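Local coordinates for protein putative polyketide cyclase (Pseudomonas putida KT2440, PDB 3F7X) that is of unknown function but may, like other SnoaL-like polyketide cyclases, bind or act on a small molecule in an internal pocket, at residues Val26-Ala31 and Leu42-Glu47; His51-Gly56 and Ala66-Lys71; Ile83-Asn88 and Ala94-Thr99; Ala125-His130 and Ala135-Tyr140. All blocks are in the same frame, centred on the assembly; numbering follows the deposited sequence.

Contact 1 (Val26-Ala31 and Leu42-Glu47); sequences VNAYYA and LALLSE. With EDO (1,2-ethanediol), chain D.
L44 CD1 sits against the helix backbone at A28 and Y29. This methyl carbon, L44 CD1, lies 3.4 Å from Y29 N and 3.9 Å from A28 CB. No hydrogen bond joins the two segments, and the contact is apolar. The Y29 ring makes the second contact. Y29 CE1 meets L45 CD2 at 3.8 Å, with the methyl at the ring edge. Y29 CG stands anti to the backbone N (chi1 179°), which sends the ring away from the helix, past L45. Y29 OH and O1 of an ethanediol, probably from the crystallisation liquor, are hydrogen-bonded at 2.6 Å. Around this, F127 meets the Y29 ring edge-to-face, and F65 packs against both Y29 and L45. K62 NZ bonds the carbonyl oxygens of L42 and L45. Replacing Y29 with an alanine would probably leave L45 CD2 without its ring partner and the diol without this hydroxyl. Helix 22-35 thus packs here by carbon contacts, while the Y29 hydroxyl gives the interior of this probably NTF2-like cone a polar group.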
loop_
_atom_site.group_PDB
_atom_site.type_symbol
_atom_site.label_atom_id
_atom_site.label_comp_id
_atom_site.label_asym_id
_atom_site.label_seq_id
_atom_site.Cartn_x
_atom_site.Cartn_y
_atom_site.Cartn_z
ATOM N N VAL A 26 9.984 -2.867 -12.881
ATOM C CA VAL A 26 8.613 -2.975 -12.371
ATOM C C VAL A 26 7.623 -3.004 -13.533
ATOM O O VAL A 26 6.659 -3.756 -13.483
ATOM C CB VAL A 26 8.319 -1.894 -11.311
ATOM C CG1 VAL A 26 6.846 -1.897 -10.949
ATOM C CG2 VAL A 26 9.228 -2.110 -10.086
ATOM N N ASN A 27 7.842 -2.212 -14.573
ATOM C CA ASN A 27 6.997 -2.332 -15.757
ATOM C C ASN A 27 7.045 -3.752 -16.343
ATOM O O ASN A 27 6.028 -4.276 -16.764
ATOM C CB ASN A 27 7.430 -1.376 -16.840
ATOM C CG ASN A 27 7.028 0.032 -16.596
ATOM O OD1 ASN A 27 6.086 0.303 -15.912
ATOM N ND2 ASN A 27 7.758 0.971 -17.238
ATOM N N ALA A 28 8.236 -4.353 -16.379
ATOM C CA ALA A 28 8.368 -5.714 -16.890
ATOM C C ALA A 28 7.643 -6.729 -16.001
ATOM O O ALA A 28 7.037 -7.661 -16.527
ATOM C CB ALA A 28 9.875 -6.086 -17.044
ATOM N N TYR A 29 7.701 -6.522 -14.689
ATOM C CA TYR A 29 6.981 -7.327 -13.731
ATOM C C TYR A 29 5.508 -7.326 -14.021
ATOM O O TYR A 29 4.891 -8.394 -14.142
ATOM C CB TYR A 29 7.299 -6.787 -12.337
ATOM C CG TYR A 29 6.639 -7.469 -11.156
ATOM C CD1 TYR A 29 7.281 -8.523 -10.508
ATOM C CD2 TYR A 29 5.493 -6.978 -10.598
ATOM C CE1 TYR A 29 6.718 -9.109 -9.388
ATOM C CE2 TYR A 29 4.920 -7.551 -9.471
ATOM C CZ TYR A 29 5.528 -8.628 -8.874
ATOM O OH TYR A 29 4.991 -9.236 -7.746
ATOM N N TYR A 30 4.942 -6.140 -14.203
ATOM C CA TYR A 30 3.516 -6.060 -14.478
ATOM C C TYR A 30 3.140 -6.497 -15.896
ATOM O O TYR A 30 2.052 -7.027 -16.073
ATOM C CB TYR A 30 2.981 -4.662 -14.149
ATOM C CG TYR A 30 2.910 -4.485 -12.640
ATOM C CD1 TYR A 30 2.142 -5.342 -11.863
ATOM C CD2 TYR A 30 3.654 -3.535 -11.977
ATOM C CE1 TYR A 30 2.113 -5.227 -10.476
ATOM C CE2 TYR A 30 3.635 -3.412 -10.615
ATOM C CZ TYR A 30 2.863 -4.240 -9.859
ATOM O OH TYR A 30 2.833 -4.120 -8.494
ATOM N N ALA A 31 4.002 -6.265 -16.893
ATOM C CA ALA A 31 3.756 -6.760 -18.212
ATOM C C ALA A 31 3.642 -8.288 -18.163
ATOM O O ALA A 31 2.775 -8.876 -18.816
ATOM C CB ALA A 31 4.878 -6.295 -19.170
ATOM N N LEU A 42 8.931 -14.581 -12.884
ATOM C CA LEU A 42 9.775 -15.123 -11.820
ATOM C C LEU A 42 11.254 -14.777 -12.056
ATOM O O LEU A 42 12.010 -14.636 -11.098
ATOM C CB LEU A 42 9.589 -16.635 -11.723
ATOM C CG LEU A 42 8.197 -17.098 -11.249
ATOM C CD1 LEU A 42 8.065 -18.606 -11.426
ATOM C CD2 LEU A 42 7.947 -16.707 -9.797
ATOM N N ALA A 43 11.650 -14.582 -13.312
ATOM C CA ALA A 43 13.039 -14.258 -13.639
ATOM C C ALA A 43 13.467 -12.933 -13.046
ATOM O O ALA A 43 14.667 -12.697 -12.866
ATOM C CB ALA A 43 13.269 -14.238 -15.137
ATOM N N LEU A 44 12.502 -12.043 -12.794
ATOM C CA LEU A 44 12.813 -10.718 -12.272
ATOM C C LEU A 44 13.059 -10.702 -10.775
ATOM O O LEU A 44 13.475 -9.690 -10.242
ATOM C CB LEU A 44 11.633 -9.795 -12.552
ATOM C CG LEU A 44 11.320 -9.663 -14.041
ATOM C CD1 LEU A 44 10.072 -8.860 -14.265
ATOM C CD2 LEU A 44 12.475 -9.085 -14.860
ATOM N N LEU A 45 12.768 -11.803 -10.105
ATOM C CA LEU A 45 12.821 -11.864 -8.654
ATOM C C LEU A 45 14.121 -12.466 -8.156
ATOM O O LEU A 45 14.688 -13.399 -8.755
ATOM C CB LEU A 45 11.697 -12.768 -8.130
ATOM C CG LEU A 45 10.271 -12.414 -8.594
ATOM C CD1 LEU A 45 9.263 -13.391 -7.986
ATOM C CD2 LEU A 45 9.913 -10.955 -8.311
ATOM N N SER A 46 14.592 -11.987 -7.015
ATOM C CA SER A 46 15.756 -12.604 -6.433
ATOM C C SER A 46 15.392 -13.976 -5.859
ATOM O O SER A 46 14.243 -14.274 -5.537
ATOM C CB SER A 46 16.325 -11.715 -5.363
ATOM O OG SER A 46 15.440 -11.690 -4.284
ATOM N N GLU A 47 16.381 -14.852 -5.775
ATOM C CA GLU A 47 16.156 -16.190 -5.183
ATOM C C GLU A 47 15.607 -16.124 -3.765
ATOM O O GLU A 47 14.838 -16.979 -3.358
ATOM C CB GLU A 47 17.447 -17.029 -5.166
ATOM C CG GLU A 47 17.289 -18.402 -4.469
ATOM C CD GLU A 47 16.347 -19.380 -5.175
ATOM O OE1 GLU A 47 16.020 -19.150 -6.305
ATOM O OE2 GLU A 47 15.989 -20.426 -4.610
HETATM C C1 EDO D . 1.648 -9.689 -7.415
HETATM O O1 EDO D . 2.563 -8.707 -7.016
HETATM C C2 EDO D . 1.873 -11.024 -6.663
HETATM O O2 EDO D . 1.718 -10.879 -5.210
#

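Contact 2 (His51-Gly56 and Ala66-Lys71); sequences HDINQG and AAFMEK. With EDO (1,2-ethanediol), chain D.
H51 turns the edge of its imidazole onto the face of F68, and this is the tight part. H51 CE1 lies 3.6 Å above the F68 ring plane, over its centre. The pair is a T-shaped stack, with the H51 and F68 ring centroids 4.7 Å apart and planes at 77°. H51 CG is anti to the backbone N (chi1 -172°), which carries the imidazole out toward helix 62-75. F65 stacks on H51 as well. I53 is deposited in two conformers; in one of them I53 CD1 approaches F68 CE2, a contact that is less certain.

The main polar partner of H51 NE2 is N139 ND2. O2 of the ethanediol also lies 2.9 Å from H51 NE2, in a bent geometry (133° at the hydrogen). The SE of selenomethionine M69 lies 3.9 Å from C2 of the diol.

Beyond I53 the type II turn I53-G56 leaves the helix. There Q55 and G56 are held instead by the second subunit, Q55 by L143, N144 and Y141 and G56 by N142 of that chain. A serine in place of F68 would probably deprive H51 CE1 of its aromatic face and let the imidazole turn more easily. The packing therefore fixes a histidine by its carbon edge and leaves NE2 to polar partners. An unidentified molecule about 3 Å from the F68 side chain, probably also from the crystallisation liquor, is consistent with a pocket here.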
loop_
_atom_site.group_PDB
_atom_site.type_symbol
_atom_site.label_atom_id
_atom_site.label_comp_id
_atom_site.label_asym_id
_atom_site.label_seq_id
_atom_site.Cartn_x
_atom_site.Cartn_y
_atom_site.Cartn_z
ATOM N N HIS A 51 8.261 -11.730 0.146
ATOM C CA HIS A 51 6.912 -11.457 -0.376
ATOM C C HIS A 51 5.941 -11.228 0.760
ATOM O O HIS A 51 5.604 -12.170 1.505
ATOM C CB HIS A 51 6.430 -12.641 -1.218
ATOM C CG HIS A 51 5.159 -12.397 -1.956
ATOM N ND1 HIS A 51 4.456 -13.405 -2.555
ATOM C CD2 HIS A 51 4.485 -11.253 -2.225
ATOM C CE1 HIS A 51 3.415 -12.897 -3.188
ATOM N NE2 HIS A 51 3.426 -11.586 -3.018
ATOM N N ASP A 52 5.555 -9.970 0.953
ATOM C CA ASP A 52 4.606 -9.602 1.987
ATOM C C ASP A 52 3.212 -9.603 1.413
ATOM O O ASP A 52 2.803 -8.648 0.761
ATOM C CB ASP A 52 4.931 -8.261 2.550
ATOM C CG ASP A 52 6.156 -8.261 3.335
ATOM O OD1 ASP A 52 6.535 -9.305 3.957
ATOM O OD2 ASP A 52 6.771 -7.184 3.314
ATOM N N ILE A 53 2.495 -10.677 1.700
ATOM C CA ILE A 53 1.125 -10.965 1.264
ATOM C C ILE A 53 0.179 -9.989 1.949
ATOM O O ILE A 53 0.325 -9.794 3.156
ATOM C CB ILE A 53 0.704 -12.441 1.729
ATOM C CG1 ILE A 53 1.596 -13.519 1.094
ATOM C CG2 ILE A 53 -0.812 -12.702 1.438
ATOM C CD1 ILE A 53 2.205 -13.116 -0.205
ATOM N N ASN A 54 -0.752 -9.402 1.219
ATOM C CA ASN A 54 -1.646 -8.415 1.824
ATOM C C ASN A 54 -2.468 -9.022 2.965
ATOM O O ASN A 54 -3.162 -10.016 2.776
ATOM C CB ASN A 54 -2.586 -7.871 0.765
ATOM C CG ASN A 54 -3.470 -6.767 1.284
ATOM O OD1 ASN A 54 -2.991 -5.846 1.947
ATOM N ND2 ASN A 54 -4.770 -6.858 1.006
ATOM N N GLN A 55 -2.357 -8.442 4.136
ATOM C CA GLN A 55 -3.036 -8.874 5.343
ATOM C C GLN A 55 -2.655 -10.261 5.774
ATOM O O GLN A 55 -3.334 -10.851 6.603
ATOM C CB GLN A 55 -4.559 -8.730 5.255
ATOM C CG GLN A 55 -5.000 -7.383 4.699
ATOM C CD GLN A 55 -4.420 -6.203 5.452
ATOM O OE1 GLN A 55 -4.572 -6.112 6.666
ATOM N NE2 GLN A 55 -3.731 -5.301 4.747
ATOM N N GLY A 56 -1.536 -10.760 5.270
ATOM C CA GLY A 56 -1.141 -12.128 5.502
ATOM C C GLY A 56 0.303 -12.205 5.937
ATOM O O GLY A 56 0.847 -11.297 6.510
ATOM N N ALA A 66 6.779 -18.800 -6.495
ATOM C CA ALA A 66 6.294 -19.579 -7.633
ATOM C C ALA A 66 5.051 -20.368 -7.230
ATOM O O ALA A 66 4.078 -20.445 -7.983
ATOM C CB ALA A 66 7.417 -20.515 -8.120
ATOM N N ALA A 67 5.069 -20.957 -6.037
ATOM C CA ALA A 67 3.911 -21.695 -5.525
ATOM C C ALA A 67 2.715 -20.780 -5.323
ATOM O O ALA A 67 1.578 -21.141 -5.620
ATOM C CB ALA A 67 4.263 -22.412 -4.226
ATOM N N PHE A 68 2.955 -19.565 -4.827
ATOM C CA PHE A 68 1.903 -18.562 -4.672
ATOM C C PHE A 68 1.258 -18.239 -6.020
ATOM O O PHE A 68 0.035 -18.191 -6.126
ATOM C CB PHE A 68 2.498 -17.312 -4.020
ATOM C CG PHE A 68 1.495 -16.208 -3.796
ATOM C CD1 PHE A 68 1.210 -15.299 -4.806
ATOM C CD2 PHE A 68 0.864 -16.063 -2.585
ATOM C CE1 PHE A 68 0.292 -14.269 -4.599
ATOM C CE2 PHE A 68 -0.028 -15.027 -2.386
ATOM C CZ PHE A 68 -0.299 -14.164 -3.396
HETATM N N MSE A 69 2.087 -18.044 -7.031
HETATM C CA MSE A 69 1.567 -17.743 -8.339
HETATM C C MSE A 69 0.831 -18.924 -8.960
HETATM O O MSE A 69 -0.151 -18.721 -9.669
HETATM C CB MSE A 69 2.633 -17.202 -9.293
HETATM C CG MSE A 69 3.239 -15.889 -8.866
HETATM SE SE MSE A 69 1.945 -14.477 -8.577
HETATM C CE MSE A 69 1.523 -14.195 -10.450
ATOM N N GLU A 70 1.287 -20.141 -8.726
ATOM C CA GLU A 70 0.581 -21.314 -9.198
ATOM C C GLU A 70 -0.851 -21.346 -8.625
ATOM O O GLU A 70 -1.829 -21.617 -9.308
ATOM C CB GLU A 70 1.389 -22.546 -8.792
ATOM C CG GLU A 70 2.528 -22.834 -9.753
ATOM C CD GLU A 70 3.041 -24.269 -9.722
ATOM O OE1 GLU A 70 2.372 -25.159 -9.152
ATOM O OE2 GLU A 70 4.103 -24.517 -10.325
ATOM N N LYS A 71 -0.950 -21.060 -7.337
ATOM C CA LYS A 71 -2.249 -21.054 -6.667
ATOM C C LYS A 71 -3.095 -19.912 -7.183
ATOM O O LYS A 71 -4.281 -20.071 -7.455
ATOM C CB LYS A 71 -2.091 -20.965 -5.161
ATOM C CG LYS A 71 -3.434 -21.132 -4.400
ATOM C CD LYS A 71 -3.905 -22.601 -4.257
ATOM C CE LYS A 71 -5.441 -22.738 -4.007
ATOM N NZ LYS A 71 -5.975 -22.158 -2.720
HETATM C C1 EDO D . 1.648 -9.689 -7.415
HETATM O O1 EDO D . 2.563 -8.707 -7.016
HETATM C C2 EDO D . 1.873 -11.024 -6.663
HETATM O O2 EDO D . 1.718 -10.879 -5.210
#

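Contact 3 (Ile83-Asn88 and Ala94-Thr99); sequences IVVMQN and AAAEFT. With EDO (1,2-ethanediol), chain I.
Strands 83-87 and 94-99 run antiparallel, their axes 4.6 Å apart at closest approach and their directions 164° apart. V84 and E97 form one hydrogen-bonded pair, with V84 N to E97 O at 2.9 Å and E97 N returning to V84 O. M86 and A95 form the next, M86 N reaching A95 O at 2.9 Å. Between them, V85 and A96 are a non-hydrogen-bonded pair. There V85 CG2 meets A96 CB at 4.2 Å. This is the beta hairpin of strands 76-87 and 93-104, at one margin of the curved sheet of an NTF2-like fold. I83 CG1 packs on F98 CB at 3.9 Å. With chi1 at 47°, F98 CG lies between backbone N and carbonyl carbon, and the ring's end leads away from strand 83-87 to the ring of Y30. V84, M86, A95 and E97 face the second subunit. The extended E97 side chain carries its carboxylate to salt bridges with R93 and R136 of that subunit. T99 OG1 bonds D82 and a bound ethanediol.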
loop_
_atom_site.group_PDB
_atom_site.type_symbol
_atom_site.label_atom_id
_atom_site.label_comp_id
_atom_site.label_asym_id
_atom_site.label_seq_id
_atom_site.Cartn_x
_atom_site.Cartn_y
_atom_site.Cartn_z
ATOM N N ILE A 83 -1.634 1.611 -14.529
ATOM C CA ILE A 83 -0.458 1.377 -13.726
ATOM C C ILE A 83 0.423 2.614 -13.718
ATOM O O ILE A 83 0.847 3.098 -14.773
ATOM C CB ILE A 83 0.355 0.161 -14.197
ATOM C CG1 ILE A 83 -0.536 -1.098 -14.363
ATOM C CG2 ILE A 83 1.494 -0.092 -13.219
ATOM C CD1 ILE A 83 0.151 -2.232 -15.098
ATOM N N VAL A 84 0.727 3.093 -12.525
ATOM C CA VAL A 84 1.641 4.212 -12.305
ATOM C C VAL A 84 2.816 3.670 -11.492
ATOM O O VAL A 84 2.619 3.165 -10.387
ATOM C CB VAL A 84 0.933 5.364 -11.578
ATOM C CG1 VAL A 84 1.960 6.463 -11.249
ATOM C CG2 VAL A 84 -0.220 5.884 -12.385
ATOM N N VAL A 85 3.992 3.743 -12.069
ATOM C CA VAL A 85 5.212 3.220 -11.496
ATOM C C VAL A 85 6.132 4.359 -11.158
ATOM O O VAL A 85 6.375 5.236 -11.969
ATOM C CB VAL A 85 5.922 2.232 -12.452
ATOM C CG1 VAL A 85 7.242 1.738 -11.854
ATOM C CG2 VAL A 85 4.992 1.058 -12.780
HETATM N N MSE A 86 6.627 4.358 -9.919
HETATM C CA MSE A 86 7.522 5.384 -9.375
HETATM C C MSE A 86 8.726 4.763 -8.728
HETATM O O MSE A 86 8.660 3.626 -8.274
HETATM C CB MSE A 86 6.736 6.246 -8.381
HETATM C CG MSE A 86 5.537 6.910 -9.055
HETATM SE SE MSE A 86 4.220 7.659 -7.840
HETATM C CE MSE A 86 3.338 6.055 -7.396
ATOM N N GLN A 87 9.847 5.491 -8.669
ATOM C CA GLN A 87 11.051 4.973 -8.075
ATOM C C GLN A 87 11.804 6.066 -7.345
ATOM O O GLN A 87 11.603 7.249 -7.599
ATOM C CB GLN A 87 11.987 4.333 -9.100
ATOM C CG GLN A 87 12.578 5.298 -10.157
ATOM C CD GLN A 87 13.645 4.650 -10.997
ATOM O OE1 GLN A 87 13.336 4.066 -12.033
ATOM N NE2 GLN A 87 14.886 4.742 -10.549
ATOM N N ASN A 88 12.711 5.649 -6.471
ATOM C CA ASN A 88 13.670 6.592 -5.893
ATOM C C ASN A 88 14.817 6.823 -6.915
ATOM O O ASN A 88 14.904 6.161 -7.927
ATOM C CB ASN A 88 14.111 6.199 -4.492
ATOM C CG ASN A 88 14.988 4.969 -4.443
ATOM O OD1 ASN A 88 15.167 4.274 -5.449
ATOM N ND2 ASN A 88 15.465 4.639 -3.240
ATOM N N ALA A 94 10.884 1.213 -5.293
ATOM C CA ALA A 94 9.882 1.534 -6.269
ATOM C C ALA A 94 8.513 1.298 -5.655
ATOM O O ALA A 94 8.368 0.587 -4.642
ATOM C CB ALA A 94 10.074 0.732 -7.599
ATOM N N ALA A 95 7.504 1.840 -6.321
ATOM C CA ALA A 95 6.121 1.692 -5.909
ATOM C C ALA A 95 5.264 1.702 -7.151
ATOM O O ALA A 95 5.601 2.353 -8.138
ATOM C CB ALA A 95 5.709 2.837 -4.959
ATOM N N ALA A 96 4.133 1.013 -7.095
ATOM C CA ALA A 96 3.188 1.017 -8.192
ATOM C C ALA A 96 1.780 1.087 -7.618
ATOM O O ALA A 96 1.474 0.406 -6.648
ATOM C CB ALA A 96 3.346 -0.228 -9.113
ATOM N N GLU A 97 0.936 1.878 -8.294
ATOM C CA GLU A 97 -0.486 1.917 -7.996
ATOM C C GLU A 97 -1.255 1.601 -9.272
ATOM O O GLU A 97 -0.824 1.962 -10.363
ATOM C CB GLU A 97 -0.906 3.291 -7.441
ATOM C CG GLU A 97 -2.189 3.201 -6.679
ATOM C CD GLU A 97 -2.651 4.465 -5.982
ATOM O OE1 GLU A 97 -2.287 5.564 -6.456
ATOM O OE2 GLU A 97 -3.469 4.325 -5.040
ATOM N N PHE A 98 -2.370 0.911 -9.150
ATOM C CA PHE A 98 -3.098 0.403 -10.289
ATOM C C PHE A 98 -4.497 -0.019 -9.882
ATOM O O PHE A 98 -4.851 -0.072 -8.696
ATOM C CB PHE A 98 -2.323 -0.764 -10.931
ATOM C CG PHE A 98 -1.830 -1.785 -9.955
ATOM C CD1 PHE A 98 -2.627 -2.816 -9.535
ATOM C CD2 PHE A 98 -0.567 -1.674 -9.436
ATOM C CE1 PHE A 98 -2.169 -3.726 -8.620
ATOM C CE2 PHE A 98 -0.116 -2.578 -8.500
ATOM C CZ PHE A 98 -0.907 -3.598 -8.088
ATOM N N THR A 99 -5.284 -0.350 -10.894
ATOM C CA THR A 99 -6.640 -0.869 -10.709
ATOM C C THR A 99 -6.651 -2.326 -11.137
ATOM O O THR A 99 -6.296 -2.662 -12.271
ATOM C CB THR A 99 -7.677 -0.098 -11.526
ATOM O OG1 THR A 99 -7.602 1.269 -11.163
ATOM C CG2 THR A 99 -9.079 -0.636 -11.235
HETATM C C1 EDO I . -5.767 4.626 -8.314
HETATM O O1 EDO I . -6.168 5.437 -9.436
HETATM C C2 EDO I . -6.019 3.163 -8.632
HETATM O O2 EDO I . -5.650 2.939 -10.004
#

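Contact 4 (Ala125-His130 and Ala135-Tyr140); sequences AFFYIH and ARVTNY. With EDO (1,2-ethanediol), chain F; EDO (1,2-ethanediol), chain D.
With chi1 at 174° and a bend at chi3 (57°), R136 carries its guanidinium over the neighbouring strand, past Y128 and beside F126. R136 CB meets Y128 CB at 3.9 Å, and R136 NH1 gives a 2.9 Å bond to T138 OG1. Y128 chi1 (171°) swings the ring beside A135, with Y128 CD2 3.7 Å from A135 CB. A bound ethanediol lies over one face of the Y128 ring. R136 grips it with two N-H groups, R136 NE to O2 at 2.9 Å and R136 NH2 to O1 at 2.8 Å. NH1 has a salt-bridge partner in E97 of the second subunit. The strands form an antiparallel hairpin with a classic beta bulge. A135 and R136 together sit opposite the single residue Y128, and Y128 O accepts from A135 N at 2.8 Å and from R136 N at 3.2 Å. F126 and T138 exchange two backbone bonds. F126 CD2 meets Y140 CE2 at 3.7 Å, at the edge of the Y140 ring. On the other face F127 lies beside V137.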
loop_
_atom_site.group_PDB
_atom_site.type_symbol
_atom_site.label_atom_id
_atom_site.label_comp_id
_atom_site.label_asym_id
_atom_site.label_seq_id
_atom_site.Cartn_x
_atom_site.Cartn_y
_atom_site.Cartn_z
ATOM N N ALA A 125 1.662 -1.714 -4.732
ATOM C CA ALA A 125 2.772 -2.513 -4.250
ATOM C C ALA A 125 3.975 -1.636 -4.023
ATOM O O ALA A 125 4.155 -0.615 -4.687
ATOM C CB ALA A 125 3.095 -3.641 -5.228
ATOM N N PHE A 126 4.803 -2.080 -3.089
ATOM C CA PHE A 126 6.104 -1.489 -2.858
ATOM C C PHE A 126 7.186 -2.536 -3.110
ATOM O O PHE A 126 6.992 -3.730 -2.838
ATOM C CB PHE A 126 6.234 -0.966 -1.418
ATOM C CG PHE A 126 5.375 0.262 -1.163
ATOM C CD1 PHE A 126 5.884 1.530 -1.456
ATOM C CD2 PHE A 126 4.074 0.171 -0.719
ATOM C CE1 PHE A 126 5.102 2.642 -1.277
ATOM C CE2 PHE A 126 3.330 1.290 -0.550
ATOM C CZ PHE A 126 3.847 2.503 -0.809
ATOM N N PHE A 127 8.327 -2.053 -3.609
ATOM C CA PHE A 127 9.428 -2.908 -4.024
ATOM C C PHE A 127 10.738 -2.443 -3.423
ATOM O O PHE A 127 10.997 -1.228 -3.310
ATOM C CB PHE A 127 9.586 -2.858 -5.539
ATOM C CG PHE A 127 8.388 -3.316 -6.301
ATOM C CD1 PHE A 127 7.385 -2.433 -6.603
ATOM C CD2 PHE A 127 8.252 -4.620 -6.695
ATOM C CE1 PHE A 127 6.253 -2.851 -7.293
ATOM C CE2 PHE A 127 7.120 -5.045 -7.398
ATOM C CZ PHE A 127 6.135 -4.154 -7.704
ATOM N N TYR A 128 11.606 -3.404 -3.098
ATOM C CA TYR A 128 13.028 -3.177 -2.866
ATOM C C TYR A 128 13.750 -3.936 -3.970
ATOM O O TYR A 128 13.419 -5.094 -4.247
ATOM C CB TYR A 128 13.446 -3.699 -1.493
ATOM C CG TYR A 128 14.923 -3.708 -1.240
ATOM C CD1 TYR A 128 15.685 -2.554 -1.356
ATOM C CD2 TYR A 128 15.568 -4.876 -0.909
ATOM C CE1 TYR A 128 17.049 -2.571 -1.116
ATOM C CE2 TYR A 128 16.952 -4.892 -0.671
ATOM C CZ TYR A 128 17.659 -3.743 -0.788
ATOM O OH TYR A 128 19.015 -3.752 -0.553
ATOM N N ILE A 129 14.714 -3.271 -4.586
ATOM C CA ILE A 129 15.467 -3.765 -5.726
ATOM C C ILE A 129 16.944 -3.750 -5.374
ATOM O O ILE A 129 17.452 -2.767 -4.849
ATOM C CB ILE A 129 15.190 -2.900 -6.968
ATOM C CG1 ILE A 129 13.719 -3.080 -7.358
ATOM C CG2 ILE A 129 16.128 -3.243 -8.153
ATOM C CD1 ILE A 129 13.208 -1.978 -8.247
ATOM N N HIS A 130 17.608 -4.861 -5.654
ATOM C CA HIS A 130 19.012 -5.023 -5.302
ATOM C C HIS A 130 19.665 -5.902 -6.325
ATOM O O HIS A 130 19.099 -6.902 -6.727
ATOM C CB HIS A 130 19.144 -5.595 -3.887
ATOM C CG HIS A 130 20.533 -5.509 -3.303
ATOM N ND1 HIS A 130 21.126 -4.318 -2.952
ATOM C CD2 HIS A 130 21.410 -6.480 -2.943
ATOM C CE1 HIS A 130 22.315 -4.555 -2.426
ATOM N NE2 HIS A 130 22.520 -5.855 -2.429
ATOM N N ALA A 135 13.882 -7.791 -4.841
ATOM C CA ALA A 135 14.226 -8.487 -3.605
ATOM C C ALA A 135 13.111 -8.461 -2.563
ATOM O O ALA A 135 13.154 -9.222 -1.597
ATOM C CB ALA A 135 15.532 -7.933 -3.002
ATOM N N ARG A 136 12.130 -7.570 -2.731
ATOM C CA ARG A 136 10.942 -7.549 -1.903
ATOM C C ARG A 136 9.776 -7.020 -2.725
ATOM O O ARG A 136 9.926 -6.018 -3.444
ATOM C CB ARG A 136 11.110 -6.691 -0.648
ATOM C CG ARG A 136 9.808 -6.542 0.166
ATOM C CD ARG A 136 10.020 -5.794 1.439
ATOM N NE ARG A 136 10.578 -4.458 1.319
ATOM C CZ ARG A 136 9.897 -3.348 1.100
ATOM N NH1 ARG A 136 8.600 -3.382 0.827
ATOM N NH2 ARG A 136 10.521 -2.200 1.112
ATOM N N VAL A 137 8.645 -7.702 -2.580
ATOM C CA VAL A 137 7.351 -7.244 -3.083
ATOM C C VAL A 137 6.403 -7.206 -1.874
ATOM O O VAL A 137 6.154 -8.240 -1.237
ATOM C CB VAL A 137 6.730 -8.206 -4.134
ATOM C CG1 VAL A 137 5.367 -7.659 -4.571
ATOM C CG2 VAL A 137 7.635 -8.368 -5.360
ATOM N N THR A 138 5.835 -6.028 -1.602
ATOM C CA THR A 138 4.836 -5.862 -0.554
ATOM C C THR A 138 3.547 -5.428 -1.232
ATOM O O THR A 138 3.483 -4.353 -1.787
ATOM C CB THR A 138 5.335 -4.818 0.467
ATOM O OG1 THR A 138 6.529 -5.324 1.084
ATOM C CG2 THR A 138 4.256 -4.502 1.517
ATOM N N ASN A 139 2.548 -6.284 -1.145
ATOM C CA ASN A 139 1.241 -6.085 -1.794
ATOM C C ASN A 139 0.197 -5.473 -0.870
ATOM O O ASN A 139 0.106 -5.868 0.296
ATOM C CB ASN A 139 0.654 -7.425 -2.205
ATOM C CG ASN A 139 1.507 -8.186 -3.112
ATOM O OD1 ASN A 139 1.629 -7.859 -4.318
ATOM N ND2 ASN A 139 2.103 -9.245 -2.588
ATOM N N TYR A 140 -0.570 -4.533 -1.390
ATOM C CA TYR A 140 -1.608 -3.881 -0.632
ATOM C C TYR A 140 -2.878 -3.713 -1.444
ATOM O O TYR A 140 -2.832 -3.357 -2.628
ATOM C CB TYR A 140 -1.162 -2.505 -0.180
ATOM C CG TYR A 140 -0.081 -2.472 0.888
ATOM C CD1 TYR A 140 -0.228 -3.163 2.093
ATOM C CD2 TYR A 140 1.040 -1.680 0.747
ATOM C CE1 TYR A 140 0.704 -3.075 3.090
ATOM C CE2 TYR A 140 1.967 -1.567 1.763
ATOM C CZ TYR A 140 1.804 -2.261 2.938
ATOM O OH TYR A 140 2.721 -2.169 3.968
HETATM C C1 EDO F . 13.996 -2.217 1.980
HETATM O O1 EDO F . 12.846 -1.882 2.699
HETATM C C2 EDO F . 14.335 -3.623 2.429
HETATM O O2 EDO F . 13.396 -4.580 1.907
HETATM C C1 EDO D . 1.648 -9.689 -7.415
HETATM O O1 EDO D . 2.563 -8.707 -7.016
HETATM C C2 EDO D . 1.873 -11.024 -6.663
HETATM O O2 EDO D . 1.718 -10.879 -5.210
#

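Overall arrangement
Contacts 3 and 4 are hairpins in one sheet, joined by backbone bonds between A94 and F127 and between A96 and A125. Contact 4 is buried mid-sheet; contact 3 lies at the margin and is partly buried. Both depend on backbone pairing. Contacts 1 and 2 are also partly buried, but have no hydrogen bond between their segments and rest on apolar or aromatic packing. Contact 1 holds helix 22-35, whose Y30 touches A96, F98, A125 and F127. Contact 2 meets contact 4 through D52, bonded to V137 and T138. Contacts 1, 2 and 4 border the same ethanediol site. Contacts 2, 3 and 4 also reach the second subunit.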